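Serine-pyruvate aminotransferase (AgxT) (Sulfolobus solfataricus, PDB 3ZRP) probably catalyses, with pyridoxal 5'-phosphate as cofactor, the transfer of the amino group from serine to pyruvate, as a class-V aminotransferase. Local coordinates at residues L57-G62 with L221-W226; S72-N77 with Y128-L133; G169-K174 with S298-G303; G49-Y54 with K174-N179; V182-S187 with G198-S203. One frame throughout, in Å; residues are numbered along the deposited sequence. Where two conformers were deposited one is given.

Interaction 1: L57-G62 with L221-W226; sequences LIIPGG and LDLRNW
I59 and P60 press carbon atoms onto one and the same face of the W226 indole, and this is where the packing is tightest. I59 CG2 stands 4.0 Å from the centroid of the W226 five-membered ring and 22° off its normal, a CH-pi contact. P60 CD does the same over the six-membered ring at 3.8 Å, with W226 CZ2 only 3.4 Å from P60 CD. Proline and indole meet tip to tip, whereas the I59 side chain runs at about a right angle to that of W226. The other branch of I59, with CG1 between the backbone N and the carbonyl carbon (chi1 62°), leads to CD1, which lies 4.4 Å from L221 CD2. Contacts are looser around L57, whose CD2 is 4.2 Å from L223 CD2. Toward solvent the chemistry turns polar: partly exposed R224 points away from the strand, and its NH1 makes a 3.0 Å salt bridge with D222 OD1. R224 N reaches the same oxygen from the opposite face of the carboxylate, so D222 caps the first turn of helix 223-234. The indole NE1 bonds Y220 O. Strand 55-60, outermost in the chain's sheet, is hydrogen-bonded to its neighbour 197-202 and leads into G62 of the pyridoxal 5'-phosphate pocket, just before helix 63-69; that helix and helix 31-48 pack around the strand, and P60 touches G61 of the second subunit.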
# COMPACT_ATOMS: atom_id res chain seq x y z
N LEU A 57 -11.62 -6.97 6.38
CA LEU A 57 -11.21 -6.15 5.23
C LEU A 57 -9.68 -6.16 5.14
O LEU A 57 -8.98 -6.15 6.17
CB LEU A 57 -11.69 -4.69 5.35
CG LEU A 57 -13.19 -4.38 5.37
CD1 LEU A 57 -13.66 -4.21 6.80
CD2 LEU A 57 -13.58 -3.16 4.53
N ILE A 58 -9.18 -6.21 3.92
CA ILE A 58 -7.75 -6.14 3.67
C ILE A 58 -7.51 -4.90 2.79
O ILE A 58 -8.11 -4.76 1.73
CB ILE A 58 -7.27 -7.46 3.03
CG1 ILE A 58 -7.45 -8.61 4.04
CG2 ILE A 58 -5.83 -7.36 2.51
CD1 ILE A 58 -7.27 -10.02 3.42
N ILE A 59 -6.68 -3.98 3.26
CA ILE A 59 -6.52 -2.69 2.54
C ILE A 59 -5.05 -2.47 2.28
O ILE A 59 -4.22 -3.11 2.93
CB ILE A 59 -7.15 -1.49 3.31
CG1 ILE A 59 -6.46 -1.29 4.68
CG2 ILE A 59 -8.69 -1.73 3.56
CD1 ILE A 59 -6.83 0.05 5.40
N PRO A 60 -4.71 -1.59 1.31
CA PRO A 60 -3.27 -1.31 1.15
C PRO A 60 -2.66 -0.55 2.31
O PRO A 60 -3.34 0.21 3.01
CB PRO A 60 -3.21 -0.45 -0.13
CG PRO A 60 -4.56 -0.67 -0.81
CD PRO A 60 -5.51 -0.84 0.34
N GLY A 61 -1.35 -0.74 2.46
CA GLY A 61 -0.53 0.02 3.37
C GLY A 61 0.08 -0.85 4.42
O GLY A 61 1.07 -1.58 4.19
N GLY A 62 -0.48 -0.76 5.62
CA GLY A 62 0.02 -1.54 6.74
C GLY A 62 -0.77 -1.23 7.99
O GLY A 62 -1.89 -0.72 7.92
N LEU A 221 -8.83 5.76 2.44
CA LEU A 221 -8.92 5.02 3.70
C LEU A 221 -10.32 4.97 4.28
O LEU A 221 -10.49 4.58 5.44
CB LEU A 221 -7.94 5.54 4.77
CG LEU A 221 -6.47 5.52 4.33
CD1 LEU A 221 -5.55 6.08 5.44
CD2 LEU A 221 -6.00 4.15 3.91
N ASP A 222 -11.31 5.37 3.49
CA ASP A 222 -12.69 5.14 3.92
C ASP A 222 -13.01 3.67 3.65
O ASP A 222 -12.98 3.23 2.49
CB ASP A 222 -13.65 6.09 3.20
CG ASP A 222 -15.12 5.90 3.60
OD1 ASP A 222 -15.45 4.99 4.40
OD2 ASP A 222 -15.95 6.68 3.09
N LEU A 223 -13.25 2.92 4.73
CA LEU A 223 -13.57 1.50 4.66
C LEU A 223 -14.82 1.21 3.81
O LEU A 223 -14.91 0.12 3.22
CB LEU A 223 -13.70 0.90 6.07
CG LEU A 223 -12.41 0.87 6.91
CD1 LEU A 223 -12.71 0.41 8.35
CD2 LEU A 223 -11.31 -0.01 6.22
N ARG A 224 -15.72 2.19 3.69
CA ARG A 224 -16.86 2.08 2.75
C ARG A 224 -16.44 1.82 1.31
O ARG A 224 -17.14 1.13 0.58
CB ARG A 224 -17.77 3.31 2.82
CG ARG A 224 -18.43 3.52 4.16
CD ARG A 224 -19.06 4.90 4.29
NE ARG A 224 -19.56 5.10 5.65
CZ ARG A 224 -18.80 5.30 6.71
NH1 ARG A 224 -17.46 5.37 6.59
NH2 ARG A 224 -19.36 5.45 7.90
N ASN A 225 -15.31 2.38 0.88
CA ASN A 225 -14.86 2.18 -0.48
C ASN A 225 -14.27 0.80 -0.74
O ASN A 225 -14.30 0.32 -1.87
CB ASN A 225 -13.86 3.30 -0.87
CG ASN A 225 -14.54 4.63 -1.00
OD1 ASN A 225 -15.68 4.70 -1.44
ND2 ASN A 225 -13.86 5.70 -0.60
N TRP A 226 -13.75 0.14 0.30
CA TRP A 226 -13.14 -1.18 0.13
C TRP A 226 -14.16 -2.31 0.36
O TRP A 226 -13.96 -3.41 -0.14
CB TRP A 226 -11.98 -1.39 1.09
CG TRP A 226 -10.85 -0.52 0.70
CD1 TRP A 226 -10.53 0.68 1.29
CD2 TRP A 226 -9.96 -0.68 -0.42
NE1 TRP A 226 -9.47 1.24 0.62
CE2 TRP A 226 -9.09 0.43 -0.41
CE3 TRP A 226 -9.78 -1.67 -1.39
CZ2 TRP A 226 -8.05 0.59 -1.36
CZ3 TRP A 226 -8.77 -1.52 -2.34
CH2 TRP A 226 -7.90 -0.39 -2.31

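Interaction 2: S72-N77 with Y128-L133; sequences SLLKPN and YKLVAL
L74 meets K129 through a single methyl group, CD2, and the lysine then carries the contact on toward the backbone of L73. From CB, which points toward 72-77, the K129 chain puts CG anti to the backbone N (chi1 158°), where CG lies 4.1 Å from L74 CD2. A bend at chi2 (79°) turns CD off that line, and CE comes to 3.4 Å from L73 O. The last bend sets NZ, likewise 3.4 Å from L73 O, where it gives a hydrogen bond of 2.9 Å to water 1 and forms a salt bridge with D78. D78 also accepts from K75 N, so one carboxylate ties the lysine tip to the loop. Next along the chain, L130 in one of its two deposited conformers brings CD1 to 4.1 Å from L74 CD2, their side chains crossing at about a right angle in a buried apolar patch that I80 also lines. Strand 128-134 lies between 79-83 and 157-163, parallel to both, in the seven-stranded mixed sheet characteristic of the large domain of fold-type I pyridoxal phosphate enzymes, and the loop 72-77 leads from helix 63-69 into that sheet.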
# COMPACT_ATOMS: atom_id res chain seq x y z
N SER A 72 -13.27 6.02 9.61
CA SER A 72 -14.47 5.63 8.86
C SER A 72 -15.67 5.46 9.79
O SER A 72 -16.84 5.44 9.32
CB SER A 72 -14.23 4.30 8.12
OG SER A 72 -13.18 4.38 7.14
N LEU A 73 -15.40 5.30 11.08
CA LEU A 73 -16.45 5.06 12.09
C LEU A 73 -16.77 6.29 12.94
O LEU A 73 -17.53 6.22 13.93
CB LEU A 73 -16.04 3.88 12.99
CG LEU A 73 -15.82 2.54 12.26
CD1 LEU A 73 -15.35 1.48 13.24
CD2 LEU A 73 -17.07 2.05 11.49
N LEU A 74 -16.18 7.43 12.56
CA LEU A 74 -16.21 8.64 13.38
C LEU A 74 -16.91 9.82 12.72
O LEU A 74 -17.02 9.91 11.49
CB LEU A 74 -14.80 9.04 13.83
CG LEU A 74 -14.05 8.01 14.72
CD1 LEU A 74 -12.64 8.46 14.99
CD2 LEU A 74 -14.80 7.76 16.03
N LYS A 75 -17.40 10.70 13.58
CA LYS A 75 -18.11 11.90 13.16
C LYS A 75 -17.45 13.12 13.80
O LYS A 75 -16.75 12.99 14.81
CB LYS A 75 -19.60 11.80 13.53
CG LYS A 75 -20.38 10.93 12.56
CD LYS A 75 -21.88 10.93 12.86
CE LYS A 75 -22.65 10.29 11.72
NZ LYS A 75 -24.08 10.02 12.05
N PRO A 76 -17.67 14.32 13.22
CA PRO A 76 -16.98 15.47 13.83
C PRO A 76 -17.36 15.61 15.32
O PRO A 76 -18.53 15.34 15.70
CB PRO A 76 -17.49 16.66 13.00
CG PRO A 76 -17.85 16.06 11.68
CD PRO A 76 -18.46 14.71 12.04
N ASN A 77 -16.37 15.99 16.14
CA ASN A 77 -16.53 16.21 17.58
C ASN A 77 -16.70 14.95 18.44
O ASN A 77 -16.89 15.03 19.64
CB ASN A 77 -17.66 17.23 17.85
CG ASN A 77 -17.45 18.52 17.08
OD1 ASN A 77 -16.35 19.09 17.11
ND2 ASN A 77 -18.48 18.97 16.37
N TYR A 128 -17.43 8.48 26.24
CA TYR A 128 -16.53 8.31 25.09
C TYR A 128 -17.20 7.50 23.99
O TYR A 128 -17.84 6.46 24.26
CB TYR A 128 -15.23 7.62 25.54
CG TYR A 128 -14.33 8.52 26.32
CD1 TYR A 128 -13.53 9.47 25.67
CD2 TYR A 128 -14.30 8.46 27.73
CE1 TYR A 128 -12.71 10.32 26.40
CE2 TYR A 128 -13.48 9.31 28.47
CZ TYR A 128 -12.69 10.22 27.80
OH TYR A 128 -11.89 11.06 28.51
N LYS A 129 -17.04 7.95 22.75
CA LYS A 129 -17.55 7.20 21.60
C LYS A 129 -16.65 5.99 21.30
O LYS A 129 -17.13 4.88 21.06
CB LYS A 129 -17.61 8.16 20.39
CG LYS A 129 -17.59 7.57 18.96
CD LYS A 129 -18.93 7.03 18.54
CE LYS A 129 -18.95 6.73 17.03
NZ LYS A 129 -19.48 7.89 16.23
N LEU A 130 -15.34 6.21 21.37
CA LEU A 130 -14.37 5.20 20.96
C LEU A 130 -13.19 5.10 21.92
O LEU A 130 -12.62 6.12 22.33
CB LEU A 130 -13.87 5.51 19.54
CG LEU A 130 -12.96 4.46 18.90
CD1 LEU A 130 -13.37 4.24 17.45
CD2 LEU A 130 -11.47 4.89 19.00
N VAL A 131 -12.83 3.86 22.26
CA VAL A 131 -11.65 3.58 23.04
C VAL A 131 -10.65 2.78 22.18
O VAL A 131 -11.01 1.77 21.58
CB VAL A 131 -11.98 2.78 24.35
CG1 VAL A 131 -10.69 2.52 25.13
CG2 VAL A 131 -13.00 3.58 25.18
N ALA A 132 -9.41 3.26 22.13
CA ALA A 132 -8.33 2.62 21.38
C ALA A 132 -7.33 1.98 22.32
O ALA A 132 -6.76 2.65 23.22
CB ALA A 132 -7.60 3.66 20.45
N LEU A 133 -7.08 0.69 22.09
CA LEU A 133 -6.10 -0.09 22.87
C LEU A 133 -4.96 -0.56 21.96
O LEU A 133 -5.15 -0.68 20.74
CB LEU A 133 -6.80 -1.30 23.49
CG LEU A 133 -8.08 -1.13 24.32
CD1 LEU A 133 -8.47 -2.51 24.86
CD2 LEU A 133 -7.85 -0.17 25.48
O HOH W 1 -20.47 7.37 13.60

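Interaction 3: G169-K174 with S298-G303; sequences GAEEVK and SNTVTG
E171 OE2 takes a hydrogen bond of 2.7 Å from N299 N, with an N-H...O angle of 158°. The donor comes in on the syn side, somewhat out of the carboxylate plane. A bend at chi2 (-86°) of the glutamate places CD for this. Its side chain crosses that of N299 at about a right angle, yet the carboxylate and amide planes are just 20° apart. The second oxygen, OE1, forms a salt bridge with R143. The N299 amide is tied back by water: ND2 donates to water 2 over 2.7 Å, and this water donates in turn to A170 O over 2.9 Å. Beside this polar patch A170 CB and T300 CG2 are pressed to 3.4 Å, tighter than ordinary van der Waals contact. T300 OG1 bonds S166 O, the backbone of a residue that binds pyridoxal 5'-phosphate. The contact joins a loop of the large-sheet domain, between strands 157-163 and 182-186, to residues leading into the separate three-stranded antiparallel sheet that holds 301-305. An alanine in place of E171 would probably leave N299 N and the R143 guanidinium without their acceptor and loop residues 298-300 less firmly held. With a peptide N-H on one oxygen and an arginine on the other, the buried carboxylate is likely to be stabilised as the anion, so that a charge-assisted hydrogen bond probably ties the loop 169-174 to the residues just before strand 301-305.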
# COMPACT_ATOMS: atom_id res chain seq x y z
N GLY A 169 -1.79 -13.57 15.42
CA GLY A 169 -1.01 -14.67 14.90
C GLY A 169 -0.00 -15.18 15.92
O GLY A 169 0.73 -16.13 15.63
N ALA A 170 0.05 -14.58 17.10
CA ALA A 170 1.03 -14.99 18.12
C ALA A 170 0.48 -15.02 19.55
O ALA A 170 0.86 -15.90 20.33
CB ALA A 170 2.26 -14.07 18.05
N GLU A 171 -0.36 -14.04 19.89
CA GLU A 171 -0.99 -13.95 21.22
C GLU A 171 -2.42 -14.42 21.04
O GLU A 171 -2.96 -14.35 19.92
CB GLU A 171 -0.99 -12.51 21.78
CG GLU A 171 0.36 -11.77 21.78
CD GLU A 171 1.24 -12.04 23.01
OE1 GLU A 171 0.86 -12.82 23.90
OE2 GLU A 171 2.33 -11.46 23.09
N GLU A 172 -3.04 -14.91 22.11
CA GLU A 172 -4.48 -15.19 22.05
C GLU A 172 -5.25 -13.93 21.64
O GLU A 172 -5.05 -12.85 22.23
CB GLU A 172 -5.02 -15.71 23.38
CG GLU A 172 -6.46 -16.19 23.25
CD GLU A 172 -7.16 -16.49 24.58
OE1 GLU A 172 -6.65 -16.12 25.67
OE2 GLU A 172 -8.25 -17.09 24.54
N VAL A 173 -6.09 -14.06 20.63
CA VAL A 173 -6.99 -12.97 20.22
C VAL A 173 -8.38 -13.58 20.04
O VAL A 173 -8.53 -14.57 19.30
CB VAL A 173 -6.53 -12.29 18.89
CG1 VAL A 173 -7.61 -11.32 18.37
CG2 VAL A 173 -5.14 -11.58 19.10
N LYS A 174 -9.37 -13.00 20.71
CA LYS A 174 -10.75 -13.48 20.64
C LYS A 174 -11.67 -12.31 20.36
O LYS A 174 -12.38 -11.83 21.25
CB LYS A 174 -11.15 -14.14 21.98
CG LYS A 174 -10.40 -15.44 22.31
CD LYS A 174 -11.09 -16.64 21.67
CE LYS A 174 -10.07 -17.66 21.15
NZ LYS A 174 -9.39 -18.39 22.26
N SER A 298 5.30 -9.56 26.60
CA SER A 298 4.73 -10.02 25.33
C SER A 298 5.50 -11.20 24.80
O SER A 298 6.70 -11.35 25.05
CB SER A 298 4.68 -8.92 24.25
OG SER A 298 5.96 -8.75 23.63
N ASN A 299 4.79 -12.03 24.06
CA ASN A 299 5.37 -13.19 23.41
C ASN A 299 5.89 -12.92 21.99
O ASN A 299 6.28 -13.86 21.27
CB ASN A 299 4.37 -14.35 23.51
CG ASN A 299 4.10 -14.76 24.97
OD1 ASN A 299 4.96 -14.56 25.85
ND2 ASN A 299 2.92 -15.28 25.24
N THR A 300 5.95 -11.64 21.60
CA THR A 300 6.47 -11.26 20.28
C THR A 300 7.68 -10.37 20.34
O THR A 300 8.49 -10.40 19.41
CB THR A 300 5.39 -10.57 19.39
OG1 THR A 300 4.91 -9.38 20.05
CG2 THR A 300 4.23 -11.52 19.16
N VAL A 301 7.80 -9.57 21.39
CA VAL A 301 8.89 -8.58 21.53
C VAL A 301 9.38 -8.52 22.99
O VAL A 301 8.57 -8.45 23.91
CB VAL A 301 8.43 -7.14 21.15
CG1 VAL A 301 9.59 -6.14 21.32
CG2 VAL A 301 7.89 -7.08 19.72
N THR A 302 10.69 -8.51 23.18
CA THR A 302 11.28 -8.35 24.50
C THR A 302 12.35 -7.28 24.40
O THR A 302 13.21 -7.35 23.55
CB THR A 302 11.94 -9.69 24.99
OG1 THR A 302 10.95 -10.73 24.97
CG2 THR A 302 12.47 -9.53 26.42
N GLY A 303 12.28 -6.28 25.29
CA GLY A 303 13.28 -5.21 25.33
C GLY A 303 14.36 -5.61 26.34
O GLY A 303 14.04 -6.13 27.43
O HOH W 2 1.69 -16.29 23.03

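Interaction 4: G49-Y54 with K174-N179; sequences GASKNY and KAEEWN
The Y54 ring carries E176 CB over one face, 4.0 Å from the ring centroid and 27° off the normal, a CH-pi contact. This places CB toward the rim, and CE1 of Y54 goes on to meet E176 CG and CD, the latter at 3.6 Å. The carboxylate is turned only 29° from the ring plane. With CG anti to the backbone N (chi1 169°) and the chain extended beyond it, E176 reaches past the ring to S51. There OE1 accepts twice: from S51 N at 2.9 Å, and from S51 OG at 2.7 Å on its syn lone pair. An alanine at E176 would keep the CB contact with the ring, but would probably leave S51 N and OG without their shared acceptor and the loop 51-54 freer to shift. Between the backbones, E176 N makes a weak 3.4 Å bond to G49 O, while water 3 bridges that oxygen to E177 N. G49 itself ends helix 31-48 in a Schellman motif. The loop it opens runs into strand 55-60; the partner loop leads on to strand 182-186, with W178 set against helix 146-153, and A50, Y54 and A175 all pack on L201 of strand 197-202.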
# COMPACT_ATOMS: atom_id res chain seq x y z
N GLY A 49 -10.37 -15.14 15.74
CA GLY A 49 -11.42 -15.85 16.48
C GLY A 49 -12.76 -15.15 16.37
O GLY A 49 -13.21 -14.54 17.33
N ALA A 50 -13.37 -15.23 15.19
CA ALA A 50 -14.70 -14.66 14.98
C ALA A 50 -15.48 -15.46 13.96
O ALA A 50 -14.92 -16.01 13.03
CB ALA A 50 -14.59 -13.21 14.55
N SER A 51 -16.80 -15.47 14.14
CA SER A 51 -17.72 -16.11 13.20
C SER A 51 -17.94 -15.20 11.98
O SER A 51 -17.43 -14.05 11.95
CB SER A 51 -19.06 -16.37 13.89
OG SER A 51 -19.72 -15.14 14.13
N LYS A 52 -18.71 -15.71 11.01
CA LYS A 52 -19.04 -15.01 9.77
C LYS A 52 -19.88 -13.74 9.99
O LYS A 52 -20.17 -13.02 9.04
CB LYS A 52 -19.73 -15.95 8.78
CG LYS A 52 -21.21 -16.22 9.07
CD LYS A 52 -21.68 -17.52 8.39
CE LYS A 52 -22.97 -17.33 7.59
NZ LYS A 52 -24.09 -16.75 8.39
N ASN A 53 -20.25 -13.50 11.24
CA ASN A 53 -20.94 -12.26 11.63
C ASN A 53 -20.01 -11.04 11.59
O ASN A 53 -20.46 -9.90 11.49
CB ASN A 53 -21.51 -12.39 13.04
CG ASN A 53 -22.90 -12.98 13.04
OD1 ASN A 53 -23.09 -14.18 12.77
ND2 ASN A 53 -23.88 -12.15 13.35
N TYR A 54 -18.71 -11.31 11.71
CA TYR A 54 -17.69 -10.25 11.71
C TYR A 54 -17.12 -10.09 10.31
O TYR A 54 -16.84 -11.08 9.63
CB TYR A 54 -16.62 -10.58 12.74
CG TYR A 54 -17.05 -10.27 14.15
CD1 TYR A 54 -18.20 -10.87 14.70
CD2 TYR A 54 -16.33 -9.38 14.94
CE1 TYR A 54 -18.62 -10.58 16.00
CE2 TYR A 54 -16.74 -9.09 16.25
CZ TYR A 54 -17.88 -9.70 16.76
OH TYR A 54 -18.28 -9.41 18.05
N LYS A 174 -9.37 -13.00 20.71
CA LYS A 174 -10.75 -13.48 20.64
C LYS A 174 -11.67 -12.31 20.36
O LYS A 174 -12.38 -11.83 21.25
CB LYS A 174 -11.15 -14.14 21.98
CG LYS A 174 -10.40 -15.44 22.31
CD LYS A 174 -11.09 -16.64 21.67
CE LYS A 174 -10.07 -17.66 21.15
NZ LYS A 174 -9.39 -18.39 22.26
N ALA A 175 -11.68 -11.85 19.11
CA ALA A 175 -12.36 -10.59 18.78
C ALA A 175 -13.86 -10.63 19.07
O ALA A 175 -14.38 -9.68 19.65
CB ALA A 175 -12.07 -10.17 17.30
N GLU A 176 -14.54 -11.71 18.70
CA GLU A 176 -15.99 -11.81 18.93
C GLU A 176 -16.34 -12.02 20.42
O GLU A 176 -17.20 -11.32 20.98
CB GLU A 176 -16.61 -12.91 18.07
CG GLU A 176 -18.05 -13.25 18.46
CD GLU A 176 -18.86 -13.92 17.36
OE1 GLU A 176 -18.29 -14.41 16.35
OE2 GLU A 176 -20.09 -13.97 17.51
N GLU A 177 -15.66 -12.97 21.05
CA GLU A 177 -15.91 -13.29 22.45
C GLU A 177 -15.65 -12.10 23.37
O GLU A 177 -16.42 -11.87 24.30
CB GLU A 177 -15.09 -14.50 22.88
CG GLU A 177 -15.57 -15.13 24.19
CD GLU A 177 -14.56 -16.10 24.76
OE1 GLU A 177 -14.23 -17.10 24.08
OE2 GLU A 177 -14.10 -15.86 25.90
N TRP A 178 -14.59 -11.35 23.10
CA TRP A 178 -14.29 -10.15 23.88
C TRP A 178 -15.12 -8.94 23.46
O TRP A 178 -15.08 -7.91 24.13
CB TRP A 178 -12.81 -9.79 23.84
CG TRP A 178 -11.87 -10.88 24.26
CD1 TRP A 178 -12.15 -11.97 25.06
CD2 TRP A 178 -10.47 -10.95 23.97
NE1 TRP A 178 -11.02 -12.74 25.22
CE2 TRP A 178 -9.97 -12.14 24.56
CE3 TRP A 178 -9.59 -10.14 23.23
CZ2 TRP A 178 -8.63 -12.53 24.48
CZ3 TRP A 178 -8.24 -10.54 23.13
CH2 TRP A 178 -7.78 -11.72 23.76
N ASN A 179 -15.89 -9.08 22.37
CA ASN A 179 -16.76 -8.02 21.83
C ASN A 179 -15.94 -6.77 21.43
O ASN A 179 -16.17 -5.69 21.93
CB ASN A 179 -17.89 -7.69 22.83
CG ASN A 179 -19.14 -7.08 22.17
OD1 ASN A 179 -19.17 -6.77 20.97
ND2 ASN A 179 -20.19 -6.92 22.98
O HOH W 3 -13.98 -14.80 19.90

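Interaction 5: V182-S187 with G198-S203; sequences VYLTAS and GLLLLS
V182 starts the pairing at the L202 end, its CG1 lying alongside L200, 3.8 Å from L200 CD2, with both side chains pointing the same way. Y183 is a hydrogen-bonded pair with L201: Y183 N donates to L201 O at 3.1 Å, and L201 N returns a bond of 2.9 Å to Y183 O. Its ring leads away from the partner strand, toward V173 and W178. L184 follows as a non-hydrogen-bonded pair with L200, and L184 CB rests 4.1 Å from L200 CG. The alternation, with N-to-C directions 161° apart, shows antiparallel pairing, and as the strands follow each other in the chain they form a beta hairpin; 157-163 runs parallel to 182-186, which thus has a parallel neighbour on one side and an antiparallel one on the other. At T185 the reciprocal pair of hydrogen bonds recurs: T185 N to L199 O at 2.9 Å, and L199 N to T185 O, also at 2.9 Å. T185 CG2 lies 4.0 Å from L199 CB, both on the face that carries Y183 and L201, while T185 OG1 bonds G164 O. The side chain of A186, paired with G198, is about 4 Å from the bound pyridoxal 5'-phosphate. At S187, OG turns to A194 O.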
# COMPACT_ATOMS: atom_id res chain seq x y z
N VAL A 182 -13.33 -3.17 16.26
CA VAL A 182 -12.28 -3.25 15.23
C VAL A 182 -11.04 -3.88 15.84
O VAL A 182 -10.48 -3.37 16.80
CB VAL A 182 -11.83 -1.85 14.68
CG1 VAL A 182 -10.77 -2.04 13.57
CG2 VAL A 182 -13.03 -1.03 14.14
N TYR A 183 -10.60 -5.00 15.28
CA TYR A 183 -9.33 -5.61 15.68
C TYR A 183 -8.49 -5.52 14.42
O TYR A 183 -8.96 -5.89 13.35
CB TYR A 183 -9.54 -7.08 16.14
CG TYR A 183 -8.73 -7.42 17.37
CD1 TYR A 183 -7.33 -7.39 17.33
CD2 TYR A 183 -9.36 -7.75 18.58
CE1 TYR A 183 -6.56 -7.67 18.45
CE2 TYR A 183 -8.60 -8.06 19.72
CZ TYR A 183 -7.20 -8.00 19.65
OH TYR A 183 -6.41 -8.27 20.75
N LEU A 184 -7.29 -4.96 14.49
CA LEU A 184 -6.55 -4.74 13.27
C LEU A 184 -5.11 -5.26 13.41
O LEU A 184 -4.59 -5.41 14.53
CB LEU A 184 -6.59 -3.26 12.84
CG LEU A 184 -5.94 -2.25 13.79
CD1 LEU A 184 -4.42 -2.15 13.55
CD2 LEU A 184 -6.60 -0.86 13.70
N THR A 185 -4.51 -5.57 12.26
CA THR A 185 -3.13 -6.01 12.22
C THR A 185 -2.49 -5.62 10.87
O THR A 185 -3.06 -4.81 10.09
CB THR A 185 -3.00 -7.54 12.58
OG1 THR A 185 -1.63 -7.86 12.78
CG2 THR A 185 -3.58 -8.46 11.51
N ALA A 186 -1.29 -6.12 10.61
CA ALA A 186 -0.58 -5.88 9.35
C ALA A 186 -0.12 -7.21 8.78
O ALA A 186 -0.11 -8.21 9.50
CB ALA A 186 0.63 -4.95 9.57
N SER A 187 0.29 -7.24 7.51
CA SER A 187 0.71 -8.49 6.91
C SER A 187 2.09 -9.01 7.36
O SER A 187 2.34 -10.22 7.35
CB SER A 187 0.59 -8.43 5.38
OG SER A 187 1.26 -7.31 4.83
N GLY A 198 -2.77 -3.62 5.36
CA GLY A 198 -3.37 -3.48 6.68
C GLY A 198 -4.57 -4.42 6.69
O GLY A 198 -5.13 -4.68 5.63
N LEU A 199 -4.89 -4.99 7.85
CA LEU A 199 -5.99 -5.98 7.96
C LEU A 199 -6.92 -5.63 9.10
O LEU A 199 -6.48 -5.31 10.19
CB LEU A 199 -5.43 -7.39 8.18
CG LEU A 199 -4.72 -8.11 7.03
CD1 LEU A 199 -3.35 -7.57 6.88
CD2 LEU A 199 -4.66 -9.61 7.32
N LEU A 200 -8.24 -5.70 8.87
CA LEU A 200 -9.20 -5.26 9.89
C LEU A 200 -10.32 -6.27 10.00
O LEU A 200 -10.68 -6.86 9.02
CB LEU A 200 -9.78 -3.87 9.54
CG LEU A 200 -8.73 -2.72 9.42
CD1 LEU A 200 -8.40 -2.42 7.92
CD2 LEU A 200 -9.18 -1.48 10.12
N LEU A 201 -10.83 -6.45 11.21
CA LEU A 201 -12.05 -7.27 11.46
C LEU A 201 -13.04 -6.41 12.21
O LEU A 201 -12.74 -5.89 13.28
CB LEU A 201 -11.69 -8.52 12.25
CG LEU A 201 -12.89 -9.48 12.46
CD1 LEU A 201 -13.15 -10.24 11.16
CD2 LEU A 201 -12.61 -10.44 13.58
N LEU A 202 -14.24 -6.28 11.65
CA LEU A 202 -15.24 -5.35 12.15
C LEU A 202 -16.45 -6.11 12.72
O LEU A 202 -16.91 -7.10 12.13
CB LEU A 202 -15.72 -4.41 11.05
CG LEU A 202 -15.01 -3.04 10.91
CD1 LEU A 202 -13.57 -3.24 10.59
CD2 LEU A 202 -15.66 -2.20 9.85
N SER A 203 -16.92 -5.64 13.85
CA SER A 203 -18.13 -6.17 14.48
C SER A 203 -19.37 -5.76 13.68
O SER A 203 -19.32 -4.80 12.87
CB SER A 203 -18.24 -5.64 15.90
OG SER A 203 -18.56 -4.26 15.86

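The central mixed sheet is what most of these contacts share. Interaction 5 is its hairpin, and interaction 1 adds the neighbouring edge strand, 55-60, which bonds to 197-202; their centres are about 10 Å apart. Interaction 2 lies about 16 Å from interaction 5 and touches interaction 1 where S72 bonds L223 and R224. Interaction 4, about 12 Å from interaction 5, packs on its L201 and shares K174 with interaction 3, which reaches the sheet 301-305 belongs to. In sequence, interactions 2 and 5 fall within the span between the segments of interaction 1, whereas interactions 3 and 4 cross it. Interactions 1, 3 and 5 lie near the cofactor, whereas interactions 2 and 4 tie the surrounding loops to the sheet.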